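Local coordinates for protein probable glucarate dehydratase (Mycobacterium smegmatis str. MC2 155, PDB 3VDG) that probably dehydrates glucarate or a related acid sugar, as an enolase-superfamily enzyme with a metal-binding site in its barrel domain, at residues A[264-269]-A[365-370]; A[340-345]-A[353-358]; A[303-308]-A[334-339]; A[224-229]-A[255-260]; A[371-376]-A[386-391]. All blocks are in the same frame, centred on the assembly; numbering follows the deposited sequence.

Interaction 1: residues A[264-269]-A[365-370]. With NA (sodium ion), chain C.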
# COMPACT_ATOMS: atom_id res chain seq x y z
N VAL A 264 -24.83 5.67 -21.60
CA VAL A 264 -24.07 5.04 -22.67
C VAL A 264 -22.62 4.72 -22.25
O VAL A 264 -22.08 3.67 -22.62
CB VAL A 264 -24.05 5.93 -23.94
CG1 VAL A 264 -23.33 5.21 -25.06
CG2 VAL A 264 -25.47 6.27 -24.38
N LEU A 265 -21.99 5.63 -21.49
CA LEU A 265 -20.58 5.45 -21.09
C LEU A 265 -20.43 4.80 -19.73
O LEU A 265 -21.13 5.13 -18.80
CB LEU A 265 -19.85 6.79 -21.04
CG LEU A 265 -19.67 7.56 -22.34
CD1 LEU A 265 -18.95 8.87 -22.04
CD2 LEU A 265 -18.90 6.75 -23.38
N GLU A 266 -19.47 3.90 -19.63
CA GLU A 266 -19.06 3.36 -18.35
C GLU A 266 -18.32 4.43 -17.53
O GLU A 266 -18.54 4.59 -16.33
CB GLU A 266 -18.15 2.16 -18.61
CG GLU A 266 -17.57 1.54 -17.37
CD GLU A 266 -16.87 0.23 -17.65
OE1 GLU A 266 -15.85 0.23 -18.39
OE2 GLU A 266 -17.37 -0.80 -17.13
N TYR A 267 -17.44 5.18 -18.17
CA TYR A 267 -16.95 6.41 -17.55
C TYR A 267 -16.47 7.36 -18.64
O TYR A 267 -16.31 6.95 -19.78
CB TYR A 267 -15.85 6.16 -16.50
CG TYR A 267 -14.61 5.35 -16.91
CD1 TYR A 267 -14.34 4.12 -16.31
CD2 TYR A 267 -13.70 5.83 -17.85
CE1 TYR A 267 -13.20 3.39 -16.64
CE2 TYR A 267 -12.56 5.11 -18.19
CZ TYR A 267 -12.31 3.89 -17.58
OH TYR A 267 -11.18 3.14 -17.91
N LEU A 268 -16.28 8.62 -18.28
CA LEU A 268 -15.77 9.64 -19.20
C LEU A 268 -14.41 10.12 -18.70
O LEU A 268 -14.32 10.60 -17.57
CB LEU A 268 -16.75 10.83 -19.21
CG LEU A 268 -16.38 12.05 -20.04
CD1 LEU A 268 -16.36 11.64 -21.51
CD2 LEU A 268 -17.42 13.15 -19.82
N GLU A 269 -13.34 9.95 -19.49
CA GLU A 269 -11.99 10.24 -18.96
C GLU A 269 -11.56 11.63 -19.36
O GLU A 269 -11.68 11.99 -20.53
CB GLU A 269 -10.90 9.30 -19.54
CG GLU A 269 -11.27 7.85 -19.74
CD GLU A 269 -10.10 7.04 -20.30
OE1 GLU A 269 -10.35 5.98 -20.91
OE2 GLU A 269 -8.94 7.48 -20.14
N LEU A 365 -9.31 -3.76 -8.95
CA LEU A 365 -9.11 -3.39 -10.36
C LEU A 365 -10.05 -4.24 -11.18
O LEU A 365 -9.66 -5.31 -11.65
CB LEU A 365 -7.67 -3.57 -10.83
CG LEU A 365 -7.30 -2.61 -11.98
CD1 LEU A 365 -5.81 -2.64 -12.31
CD2 LEU A 365 -8.13 -2.86 -13.23
N THR A 366 -11.29 -3.77 -11.34
CA THR A 366 -12.33 -4.56 -11.98
C THR A 366 -12.70 -4.05 -13.38
O THR A 366 -13.26 -4.81 -14.18
CB THR A 366 -13.58 -4.62 -11.10
OG1 THR A 366 -13.95 -3.29 -10.71
CG2 THR A 366 -13.29 -5.46 -9.85
N TYR A 367 -12.38 -2.79 -13.69
CA TYR A 367 -12.51 -2.28 -15.05
C TYR A 367 -11.51 -2.96 -15.97
O TYR A 367 -10.40 -3.30 -15.57
CB TYR A 367 -12.27 -0.77 -15.11
CG TYR A 367 -13.35 0.08 -14.49
CD1 TYR A 367 -14.63 0.13 -15.03
CD2 TYR A 367 -13.08 0.83 -13.36
CE1 TYR A 367 -15.62 0.91 -14.44
CE2 TYR A 367 -14.06 1.63 -12.78
CZ TYR A 367 -15.32 1.66 -13.33
OH TYR A 367 -16.28 2.44 -12.74
N ALA A 368 -11.88 -3.15 -17.23
CA ALA A 368 -10.95 -3.71 -18.19
C ALA A 368 -9.76 -2.73 -18.33
O ALA A 368 -9.97 -1.53 -18.34
CB ALA A 368 -11.65 -3.90 -19.53
N CYS A 369 -8.54 -3.24 -18.44
CA CYS A 369 -7.35 -2.39 -18.62
C CYS A 369 -7.19 -1.90 -20.06
O CYS A 369 -7.43 -2.64 -21.00
CB CYS A 369 -6.06 -3.15 -18.25
SG CYS A 369 -5.99 -3.70 -16.51
N ASP A 370 -6.74 -0.66 -20.23
CA ASP A 370 -6.32 -0.19 -21.55
C ASP A 370 -5.05 -0.92 -22.01
O ASP A 370 -4.20 -1.26 -21.19
CB ASP A 370 -6.01 1.31 -21.50
CG ASP A 370 -7.27 2.17 -21.30
OD1 ASP A 370 -8.39 1.66 -21.43
OD2 ASP A 370 -7.11 3.38 -21.04
NA NA C . -7.00 8.43 -20.66
O HOH W 1 -14.69 -2.54 -18.03
O HOH W 2 -18.82 2.80 -14.04
O HOH W 3 -6.78 10.78 -20.62
O HOH W 4 -5.43 7.46 -22.01
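Beside the metal site of the enolase-type barrel domain, E269, which binds sodium, faces D370. E269 OE2 lies 2.2 Å from the ion, whose other protein ligands are D244 and N292. E269 OE1 and D370 OD2 stand 4.2 Å apart with carboxylate planes nearly parallel, like charges bridged by K214, which makes a salt bridge to each.

Next to the carboxylates two tyrosines meet as a T-shaped pair. The edge of Y267 points at the face of Y367, with CE1 of Y267 3.8 Å above the plane of the Y367 ring and the two planes at 86°. The chi1 of Y267, 54°, which sets CG between the backbone N and the carbonyl carbon, turns the ring toward this partner, while its hydroxyl bonds S341. Tyrosine suits both places, since the ring packs and the hydroxyl still finds a polar partner.

The E266 carboxylate lies at the edge of the Y367 ring, with CD of E266 3.4 Å from CD1 of Y367, and OE1 forms a salt bridge with R242. Water 1 joins E266 OE1 to A368 N, and water 2 joins E266 O to Y367 OH. Metal ligands at the ends of successive strands (D244, E269, N292), with the 365-370 chain spanning the gap between strands 339-342 and 166-174, are typical of the modified TIM barrel of the enolase superfamily.

Interaction 2: residues A[340-345]-A[353-358]. With FMT (formic acid), chain B.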
# COMPACT_ATOMS: atom_id res chain seq x y z
N LEU A 340 -10.91 2.11 -9.84
CA LEU A 340 -9.53 1.94 -10.32
C LEU A 340 -9.52 1.26 -11.67
O LEU A 340 -10.14 0.21 -11.85
CB LEU A 340 -8.72 1.09 -9.34
CG LEU A 340 -7.23 0.90 -9.72
CD1 LEU A 340 -6.48 2.21 -9.51
CD2 LEU A 340 -6.62 -0.21 -8.87
N SER A 341 -8.82 1.85 -12.63
CA SER A 341 -8.69 1.24 -13.94
C SER A 341 -7.19 1.27 -14.26
O SER A 341 -6.36 1.46 -13.35
CB SER A 341 -9.53 2.04 -14.96
OG SER A 341 -9.55 1.41 -16.24
N MET A 342 -6.82 1.08 -15.52
CA MET A 342 -5.41 1.16 -15.91
C MET A 342 -5.20 1.83 -17.27
O MET A 342 -5.88 1.51 -18.25
CB MET A 342 -4.75 -0.23 -15.89
CG MET A 342 -3.24 -0.19 -16.09
SD MET A 342 -2.48 -1.84 -16.15
CE MET A 342 -2.85 -2.48 -14.51
N HIS A 343 -4.24 2.75 -17.29
CA HIS A 343 -3.86 3.55 -18.45
C HIS A 343 -2.71 2.87 -19.13
O HIS A 343 -1.94 2.14 -18.50
CB HIS A 343 -3.40 4.93 -17.94
CG HIS A 343 -2.64 5.76 -18.96
ND1 HIS A 343 -1.28 5.74 -19.06
CD2 HIS A 343 -3.09 6.66 -19.93
CE1 HIS A 343 -0.89 6.58 -20.04
NE2 HIS A 343 -2.00 7.15 -20.57
N SER A 344 -2.55 3.11 -20.42
CA SER A 344 -1.41 2.54 -21.13
C SER A 344 -0.87 3.51 -22.18
O SER A 344 -1.55 4.46 -22.56
CB SER A 344 -1.76 1.18 -21.76
OG SER A 344 -2.28 1.33 -23.05
N ASN A 345 0.37 3.29 -22.56
CA ASN A 345 0.96 3.96 -23.72
C ASN A 345 1.52 2.86 -24.61
O ASN A 345 1.63 1.71 -24.17
CB ASN A 345 2.10 4.86 -23.28
CG ASN A 345 1.61 6.16 -22.64
OD1 ASN A 345 1.90 6.43 -21.48
ND2 ASN A 345 0.86 6.96 -23.40
N ALA A 353 3.45 -7.99 -19.44
CA ALA A 353 3.51 -8.99 -18.37
C ALA A 353 3.36 -8.31 -17.01
O ALA A 353 2.64 -8.79 -16.13
CB ALA A 353 4.83 -9.76 -18.43
N ALA A 354 4.05 -7.18 -16.83
CA ALA A 354 3.99 -6.50 -15.54
C ALA A 354 2.56 -6.00 -15.24
O ALA A 354 2.09 -6.12 -14.11
CB ALA A 354 5.00 -5.36 -15.52
N MET A 355 1.90 -5.45 -16.26
CA MET A 355 0.52 -4.98 -16.15
C MET A 355 -0.39 -6.15 -15.76
O MET A 355 -1.27 -6.01 -14.92
CB MET A 355 0.03 -4.37 -17.49
CG MET A 355 0.75 -3.08 -17.95
SD MET A 355 0.58 -2.72 -19.73
CE MET A 355 -1.13 -2.17 -19.76
N VAL A 356 -0.17 -7.31 -16.36
CA VAL A 356 -1.03 -8.45 -16.09
C VAL A 356 -0.84 -8.96 -14.64
O VAL A 356 -1.80 -9.19 -13.94
CB VAL A 356 -0.81 -9.59 -17.12
CG1 VAL A 356 -1.48 -10.87 -16.64
CG2 VAL A 356 -1.32 -9.16 -18.50
N HIS A 357 0.41 -9.08 -14.18
CA HIS A 357 0.62 -9.53 -12.80
C HIS A 357 0.03 -8.56 -11.80
O HIS A 357 -0.58 -8.96 -10.81
CB HIS A 357 2.10 -9.75 -12.49
CG HIS A 357 2.65 -11.05 -13.02
ND1 HIS A 357 2.42 -12.24 -12.41
CD2 HIS A 357 3.45 -11.32 -14.13
CE1 HIS A 357 3.03 -13.22 -13.11
NE2 HIS A 357 3.67 -12.66 -14.15
N LEU A 358 0.21 -7.27 -12.04
CA LEU A 358 -0.36 -6.23 -11.19
C LEU A 358 -1.89 -6.31 -11.14
O LEU A 358 -2.48 -6.41 -10.06
CB LEU A 358 0.08 -4.84 -11.69
CG LEU A 358 -0.57 -3.63 -11.00
CD1 LEU A 358 -0.29 -3.63 -9.49
CD2 LEU A 358 -0.09 -2.32 -11.66
C FMT B . -3.11 9.41 -23.19
O1 FMT B . -4.15 9.53 -22.55
O2 FMT B . -1.98 9.01 -22.59
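H343 NE2 gives an almost straight hydrogen bond, 2.7 Å long at 178°, to O2 of a bound formate, while M342 just before it and S344 just after it both touch M355 of the helix. The formate, which is also held by N246, lies at the edge of the imidazole, and ND1 on the other side of that ring bonds D316. A histidine-aspartate pair is also present in related glucarate dehydratases.

The contact with segment 353-358 itself is apolar. SD of M342 rests 3.8 Å from CB of M355. The M342 chain runs out extended and then bends at chi3, -63°, which turns its methyl toward L358, where CE meets CD2 of L358 at 4.0 Å. M355 bends as well, bringing its own CE to within 4.0 Å of CB of S344. Flexible, unbranched methionines suit this buried seam because each can fold to follow its neighbour. The small serine admits the methyl beside its CB while OG bonds H372.

Strand 339-342 is followed by helix 349-360, which packs back over it. On the flanks, L358 leans on L323 and S326 of helix 323-336, and M342 on S315 of the parallel strand 312-315.

Interaction 3: residues A[303-308]-A[334-339]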
# COMPACT_ATOMS: atom_id res chain seq x y z
N ALA A 303 -5.66 16.65 -3.07
CA ALA A 303 -6.48 17.70 -3.70
C ALA A 303 -7.62 17.09 -4.52
O ALA A 303 -8.75 17.57 -4.46
CB ALA A 303 -5.63 18.63 -4.56
N ALA A 304 -7.33 16.02 -5.26
CA ALA A 304 -8.38 15.37 -6.06
C ALA A 304 -9.50 14.86 -5.17
O ALA A 304 -10.68 14.93 -5.53
CB ALA A 304 -7.81 14.23 -6.91
N VAL A 305 -9.12 14.31 -4.03
CA VAL A 305 -10.12 13.80 -3.09
C VAL A 305 -10.91 14.97 -2.47
O VAL A 305 -12.14 14.92 -2.41
CB VAL A 305 -9.44 12.95 -1.99
CG1 VAL A 305 -10.39 12.72 -0.83
CG2 VAL A 305 -8.97 11.62 -2.57
N ALA A 306 -10.22 16.01 -2.02
CA ALA A 306 -10.92 17.14 -1.37
C ALA A 306 -11.91 17.83 -2.33
O ALA A 306 -12.98 18.24 -1.93
CB ALA A 306 -9.92 18.15 -0.82
N LYS A 307 -11.53 17.95 -3.60
CA LYS A 307 -12.36 18.64 -4.58
C LYS A 307 -13.43 17.77 -5.22
O LYS A 307 -14.30 18.28 -5.92
CB LYS A 307 -11.47 19.21 -5.69
CG LYS A 307 -10.62 20.40 -5.24
CD LYS A 307 -9.52 20.65 -6.26
CE LYS A 307 -8.54 21.70 -5.80
NZ LYS A 307 -9.17 23.03 -5.84
N ASN A 308 -13.36 16.46 -5.00
CA ASN A 308 -14.25 15.55 -5.72
C ASN A 308 -14.10 15.69 -7.23
O ASN A 308 -15.08 15.69 -7.98
CB ASN A 308 -15.71 15.78 -5.31
CG ASN A 308 -15.98 15.38 -3.86
OD1 ASN A 308 -15.91 14.20 -3.52
ND2 ASN A 308 -16.27 16.36 -3.01
N ASP A 334 -9.31 2.42 -2.97
CA ASP A 334 -10.31 1.65 -2.24
C ASP A 334 -10.72 2.39 -0.96
O ASP A 334 -11.89 2.51 -0.66
CB ASP A 334 -9.76 0.27 -1.87
CG ASP A 334 -10.87 -0.70 -1.46
OD1 ASP A 334 -12.00 -0.56 -1.95
OD2 ASP A 334 -10.62 -1.58 -0.62
N THR A 335 -9.74 2.91 -0.23
CA THR A 335 -10.01 3.59 1.04
C THR A 335 -10.85 4.85 0.84
O THR A 335 -11.76 5.13 1.61
CB THR A 335 -8.69 3.98 1.73
OG1 THR A 335 -7.97 2.78 2.02
CG2 THR A 335 -8.92 4.76 3.02
N PHE A 336 -10.53 5.63 -0.18
CA PHE A 336 -11.20 6.91 -0.38
C PHE A 336 -12.38 6.84 -1.35
O PHE A 336 -12.91 7.86 -1.78
CB PHE A 336 -10.18 7.98 -0.80
CG PHE A 336 -9.33 8.44 0.34
CD1 PHE A 336 -8.22 7.70 0.73
CD2 PHE A 336 -9.66 9.59 1.05
CE1 PHE A 336 -7.44 8.10 1.81
CE2 PHE A 336 -8.88 10.00 2.13
CZ PHE A 336 -7.77 9.25 2.51
N GLY A 337 -12.80 5.63 -1.70
CA GLY A 337 -14.01 5.44 -2.49
C GLY A 337 -13.88 5.76 -3.96
O GLY A 337 -14.87 6.11 -4.62
N LEU A 338 -12.67 5.62 -4.50
CA LEU A 338 -12.43 5.86 -5.93
C LEU A 338 -12.33 4.54 -6.68
O LEU A 338 -11.75 3.56 -6.17
CB LEU A 338 -11.10 6.61 -6.09
CG LEU A 338 -10.98 7.96 -5.38
CD1 LEU A 338 -9.56 8.51 -5.55
CD2 LEU A 338 -12.00 8.94 -5.93
N GLY A 339 -12.87 4.49 -7.90
CA GLY A 339 -12.72 3.30 -8.73
C GLY A 339 -11.30 3.26 -9.29
O GLY A 339 -10.57 4.25 -9.23
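V305 on helix 301-307 meets both F336 and L338. A303 and A304 are small enough to lie close against L275 of helix 275-284. V305 then faces the 334-339 segment with both of its methyls. With chi1 at 166°, CG1 stands opposite the backbone N and reaches CD2 of F336 at 3.7 Å, the two side chains crossing at about a right angle. The other branch, CG2, comes within 4.3 Å of CD1 of L338. A beta-branched valine suits the place because its forked end touches two partners at once.

K307 turns outward, where its ammonium makes a salt bridge with D276. N308 then ends the helix with a Schellman motif, its N bonding V305 O at 3.3 Å. G337 closes the facing helix in the same way, and a residue without a side chain readily adopts its positive phi.

At this surface the F336 ring also stacks on F336 of the second subunit, so the aromatic serves the dimer as well as the helix pair. The two helices, 301-307 and 323-336, are successive outer helices of the barrel. Strand 312-315 runs between them in the chain, and G339 begins the neighbouring parallel strand.

Interaction 4: residues A[224-229]-A[255-260]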
# COMPACT_ATOMS: atom_id res chain seq x y z
N GLU A 224 -19.69 14.90 -33.26
CA GLU A 224 -19.26 13.81 -34.14
C GLU A 224 -18.64 12.63 -33.37
O GLU A 224 -18.79 11.46 -33.79
CB GLU A 224 -18.25 14.32 -35.17
CG GLU A 224 -18.85 15.35 -36.11
CD GLU A 224 -17.83 15.93 -37.06
OE1 GLU A 224 -16.92 15.19 -37.49
OE2 GLU A 224 -17.93 17.14 -37.38
N GLU A 225 -17.92 12.92 -32.29
CA GLU A 225 -17.38 11.83 -31.43
C GLU A 225 -18.52 11.13 -30.66
O GLU A 225 -18.49 9.91 -30.47
CB GLU A 225 -16.25 12.36 -30.52
CG GLU A 225 -15.15 13.01 -31.36
CD GLU A 225 -13.85 13.29 -30.60
OE1 GLU A 225 -13.89 13.57 -29.38
OE2 GLU A 225 -12.78 13.26 -31.27
N MET A 226 -19.54 11.89 -30.24
CA MET A 226 -20.73 11.29 -29.65
C MET A 226 -21.42 10.36 -30.66
O MET A 226 -21.92 9.30 -30.30
CB MET A 226 -21.71 12.36 -29.16
CG MET A 226 -21.15 13.23 -28.04
SD MET A 226 -22.13 14.71 -27.67
CE MET A 226 -23.54 14.02 -26.83
N ALA A 227 -21.44 10.78 -31.92
CA ALA A 227 -22.01 9.95 -32.96
C ALA A 227 -21.24 8.64 -33.11
O ALA A 227 -21.85 7.60 -33.31
CB ALA A 227 -22.08 10.70 -34.28
N ALA A 228 -19.90 8.68 -33.01
CA ALA A 228 -19.14 7.44 -33.08
C ALA A 228 -19.46 6.59 -31.86
O ALA A 228 -19.62 5.37 -31.97
CB ALA A 228 -17.64 7.71 -33.18
N VAL A 229 -19.57 7.23 -30.70
CA VAL A 229 -19.89 6.48 -29.50
C VAL A 229 -21.25 5.75 -29.65
O VAL A 229 -21.36 4.55 -29.38
CB VAL A 229 -19.83 7.34 -28.22
CG1 VAL A 229 -20.39 6.55 -27.05
CG2 VAL A 229 -18.37 7.72 -27.93
N VAL A 255 -20.08 19.03 -19.92
CA VAL A 255 -21.35 18.75 -19.27
C VAL A 255 -22.41 18.42 -20.33
O VAL A 255 -23.24 17.55 -20.12
CB VAL A 255 -21.78 19.92 -18.35
CG1 VAL A 255 -23.25 19.79 -17.96
CG2 VAL A 255 -20.90 20.00 -17.11
N LYS A 256 -22.34 19.07 -21.49
CA LYS A 256 -23.26 18.73 -22.57
C LYS A 256 -23.00 17.34 -23.14
O LYS A 256 -23.93 16.59 -23.45
CB LYS A 256 -23.19 19.78 -23.69
CG LYS A 256 -23.79 21.12 -23.29
CD LYS A 256 -23.41 22.21 -24.27
CE LYS A 256 -23.78 23.58 -23.73
NZ LYS A 256 -23.20 24.65 -24.58
N VAL A 257 -21.73 17.02 -23.32
CA VAL A 257 -21.37 15.69 -23.81
C VAL A 257 -21.86 14.63 -22.82
O VAL A 257 -22.49 13.64 -23.21
CB VAL A 257 -19.85 15.54 -24.03
CG1 VAL A 257 -19.51 14.10 -24.42
CG2 VAL A 257 -19.38 16.50 -25.12
N ALA A 258 -21.57 14.84 -21.54
CA ALA A 258 -21.97 13.88 -20.51
C ALA A 258 -23.50 13.69 -20.47
O ALA A 258 -24.00 12.56 -20.39
CB ALA A 258 -21.44 14.30 -19.14
N ALA A 259 -24.24 14.79 -20.54
CA ALA A 259 -25.70 14.71 -20.53
C ALA A 259 -26.17 13.94 -21.74
O ALA A 259 -27.03 13.06 -21.63
CB ALA A 259 -26.33 16.10 -20.49
N GLY A 260 -25.58 14.22 -22.89
CA GLY A 260 -25.94 13.55 -24.12
C GLY A 260 -25.57 12.09 -24.15
O GLY A 260 -26.16 11.32 -24.90
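Apolar contact dominates here, and one side chain, M226, carries it into V257 and G260. CG of M226 lies 4.1 Å from CG1 of V257, and SD of M226 comes 4.2 Å from the other methyl, CG2, so the thioether runs obliquely across the valine's two methyls. A long, pliable methionine suits the gap between helices whose axes are 11.0 Å apart.

Contact with the backbone is made by the methyl. The bend at chi3, 74°, carries CE over the last turn of helix 251-260, where it rests 3.7 Å from CA of G260 and 3.8 Å from O of V257. Glycine is apt at this point because the methyl occupies the side where a side chain would begin.

No hydrogen bond crosses the pair; each helix keeps its own backbone ladder, for example A228 N to E224 O at 3.1 Å. Separately, beside the contact, E225 turns its carboxylate to the backbone N atoms of G218, V219 and F220, fixing the loop that leads into its helix.

The helices run nearly parallel, crossing at -23°, as successive outer helices of a beta/alpha barrel do. Strand 241-244 joins them in sequence, V229 packs on V264, and V257 leans on W249.

Interaction 5: residues A[371-376]-A[386-391]. With ACT (acetate ion), chain E.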
# COMPACT_ATOMS: atom_id res chain seq x y z
N THR A 371 -4.92 -1.15 -23.31
CA THR A 371 -3.64 -1.55 -23.88
C THR A 371 -3.58 -1.06 -25.32
O THR A 371 -4.61 -0.95 -25.98
CB THR A 371 -3.44 -3.08 -23.86
OG1 THR A 371 -2.17 -3.41 -24.46
CG2 THR A 371 -4.57 -3.78 -24.64
N HIS A 372 -2.38 -0.74 -25.79
CA HIS A 372 -2.14 -0.38 -27.19
C HIS A 372 -1.73 -1.60 -27.98
O HIS A 372 -1.36 -1.50 -29.14
CB HIS A 372 -1.02 0.64 -27.28
CG HIS A 372 -1.42 2.03 -26.86
ND1 HIS A 372 -1.78 2.34 -25.60
CD2 HIS A 372 -1.52 3.21 -27.60
CE1 HIS A 372 -2.08 3.66 -25.52
NE2 HIS A 372 -1.92 4.18 -26.75
N TRP A 373 -1.82 -2.77 -27.36
CA TRP A 373 -1.35 -4.01 -28.02
C TRP A 373 -1.72 -4.24 -29.49
O TRP A 373 -0.86 -4.62 -30.28
CB TRP A 373 -1.78 -5.23 -27.21
CG TRP A 373 -0.91 -6.44 -27.47
CD1 TRP A 373 -1.26 -7.62 -28.13
CD2 TRP A 373 0.49 -6.62 -27.07
NE1 TRP A 373 -0.20 -8.49 -28.16
CE2 TRP A 373 0.88 -7.96 -27.54
CE3 TRP A 373 1.42 -5.85 -26.38
CZ2 TRP A 373 2.14 -8.47 -27.33
CZ3 TRP A 373 2.70 -6.38 -26.18
CH2 TRP A 373 3.05 -7.66 -26.64
N PRO A 374 -3.00 -4.07 -29.86
CA PRO A 374 -3.38 -4.35 -31.26
C PRO A 374 -2.64 -3.49 -32.27
O PRO A 374 -2.54 -3.85 -33.44
CB PRO A 374 -4.87 -4.02 -31.29
CG PRO A 374 -5.32 -4.17 -29.87
CD PRO A 374 -4.16 -3.70 -29.04
N TRP A 375 -2.10 -2.35 -31.83
CA TRP A 375 -1.48 -1.41 -32.74
C TRP A 375 -0.05 -1.72 -33.04
O TRP A 375 0.55 -1.08 -33.90
CB TRP A 375 -1.59 0.01 -32.19
CG TRP A 375 -3.04 0.42 -32.07
CD1 TRP A 375 -3.75 0.70 -30.91
CD2 TRP A 375 -4.00 0.61 -33.17
NE1 TRP A 375 -5.06 1.03 -31.21
CE2 TRP A 375 -5.26 1.01 -32.55
CE3 TRP A 375 -3.93 0.49 -34.56
CZ2 TRP A 375 -6.39 1.26 -33.31
CZ3 TRP A 375 -5.08 0.76 -35.30
CH2 TRP A 375 -6.28 1.14 -34.70
N ARG A 376 0.54 -2.68 -32.34
CA ARG A 376 1.92 -3.06 -32.68
C ARG A 376 1.96 -4.49 -33.21
O ARG A 376 0.94 -5.19 -33.12
CB ARG A 376 2.94 -2.79 -31.54
CG ARG A 376 2.55 -3.26 -30.13
CD ARG A 376 2.92 -4.71 -29.86
NE ARG A 376 1.86 -5.63 -30.27
CZ ARG A 376 2.07 -6.87 -30.68
NH1 ARG A 376 3.30 -7.36 -30.72
NH2 ARG A 376 1.04 -7.63 -31.03
N LEU A 386 1.85 -14.57 -23.34
CA LEU A 386 0.86 -13.50 -23.17
C LEU A 386 -0.21 -13.45 -24.27
O LEU A 386 -0.45 -12.41 -24.88
CB LEU A 386 1.58 -12.14 -23.10
CG LEU A 386 2.52 -11.98 -21.89
CD1 LEU A 386 3.30 -10.69 -21.97
CD2 LEU A 386 1.79 -12.08 -20.56
N ASN A 387 -0.86 -14.58 -24.51
CA ASN A 387 -1.91 -14.64 -25.53
C ASN A 387 -3.20 -13.99 -25.09
O ASN A 387 -3.62 -14.12 -23.94
CB ASN A 387 -2.21 -16.10 -25.88
CG ASN A 387 -1.01 -16.80 -26.50
OD1 ASN A 387 -0.11 -16.16 -27.07
ND2 ASN A 387 -0.99 -18.12 -26.40
N PHE A 388 -3.86 -13.30 -26.01
CA PHE A 388 -5.18 -12.78 -25.72
C PHE A 388 -6.22 -13.81 -26.13
O PHE A 388 -6.16 -14.36 -27.23
CB PHE A 388 -5.43 -11.49 -26.48
CG PHE A 388 -4.69 -10.32 -25.92
CD1 PHE A 388 -5.36 -9.39 -25.13
CD2 PHE A 388 -3.33 -10.17 -26.15
CE1 PHE A 388 -4.67 -8.30 -24.60
CE2 PHE A 388 -2.65 -9.08 -25.62
CZ PHE A 388 -3.31 -8.15 -24.84
N CYS A 389 -7.18 -14.07 -25.26
CA CYS A 389 -8.26 -14.98 -25.61
C CYS A 389 -9.52 -14.43 -25.00
O CYS A 389 -9.60 -14.18 -23.79
CB CYS A 389 -7.99 -16.40 -25.09
SG CYS A 389 -9.37 -17.54 -25.43
N ASP A 390 -10.51 -14.19 -25.85
CA ASP A 390 -11.75 -13.60 -25.39
C ASP A 390 -11.50 -12.32 -24.60
O ASP A 390 -12.18 -12.04 -23.60
CB ASP A 390 -12.53 -14.60 -24.52
CG ASP A 390 -12.96 -15.83 -25.29
OD1 ASP A 390 -13.00 -15.78 -26.54
OD2 ASP A 390 -13.26 -16.86 -24.65
N GLY A 391 -10.53 -11.53 -25.05
CA GLY A 391 -10.37 -10.17 -24.50
C GLY A 391 -9.51 -10.13 -23.24
O GLY A 391 -9.35 -9.08 -22.65
C ACT E . -2.18 8.14 -27.16
O ACT E . -1.66 6.99 -27.23
OXT ACT E . -2.10 8.94 -28.12
CH3 ACT E . -2.91 8.57 -25.92
O HOH W 5 -0.53 -11.53 -28.23
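W373 and F388 meet obliquely, their ring planes 31° apart and the centre of the indole's five-membered ring 4.8 Å from that of the phenyl. CE2 of F388 lies over one face of the indole and approaches CD1 of W373 to 3.2 Å. The chi1 of W373, -157°, sends the indole out opposite the backbone N, toward the 386-391 segment.

The opposite face of the indole is covered by R376, whose NE sits 3.6 Å above the W373 ring and over its centre. The guanidinium is held there by a nearly straight bond from R376 NE to W373 O, 2.9 Å at 177°, in the carbonyl plane on a lone pair. R376 N also bonds this oxygen, so two donors grip it. Tryptophan suits the place by offering two broad faces and an N-H, and NE1 bonds water 5 at 3.1 Å. F388 also meets Y208 edge-to-face.

T371 OG1 accepts from W373 N in an ST turn that starts the short 3-10 segment. H372 NE2 bonds an acetate, probably from the crystallisation liquor, which H52 and N47 also hold. An aromatic-lined loop beside it, where antiparallel strands 392-394 and 388-389 extend the sheet beyond strand 166-174, would fit the mouth of an enolase-superfamily barrel.

Overall arrangement
Interactions 1 and 2 are buried and touch each other: Y267 bonds S341, and the backbone of D370 bonds that of M342. Chemistry separates them, for interaction 1 is charged, aromatic and metal-bound, while interaction 2 is thioether packing with a polar histidine on its far side. Interaction 5, partly buried, continues the chain from interaction 1 and joins interaction 2 through S344 and H372. Interaction 3, a surface contact, and interaction 4, partly buried, lie farther out, about 26 Å apart between centres, and pair successive outer helices through a few apolar groups; interaction 3 also meets the second subunit. Interaction 4 reaches interaction 1 where helix 222-235 packs on segment 264-269.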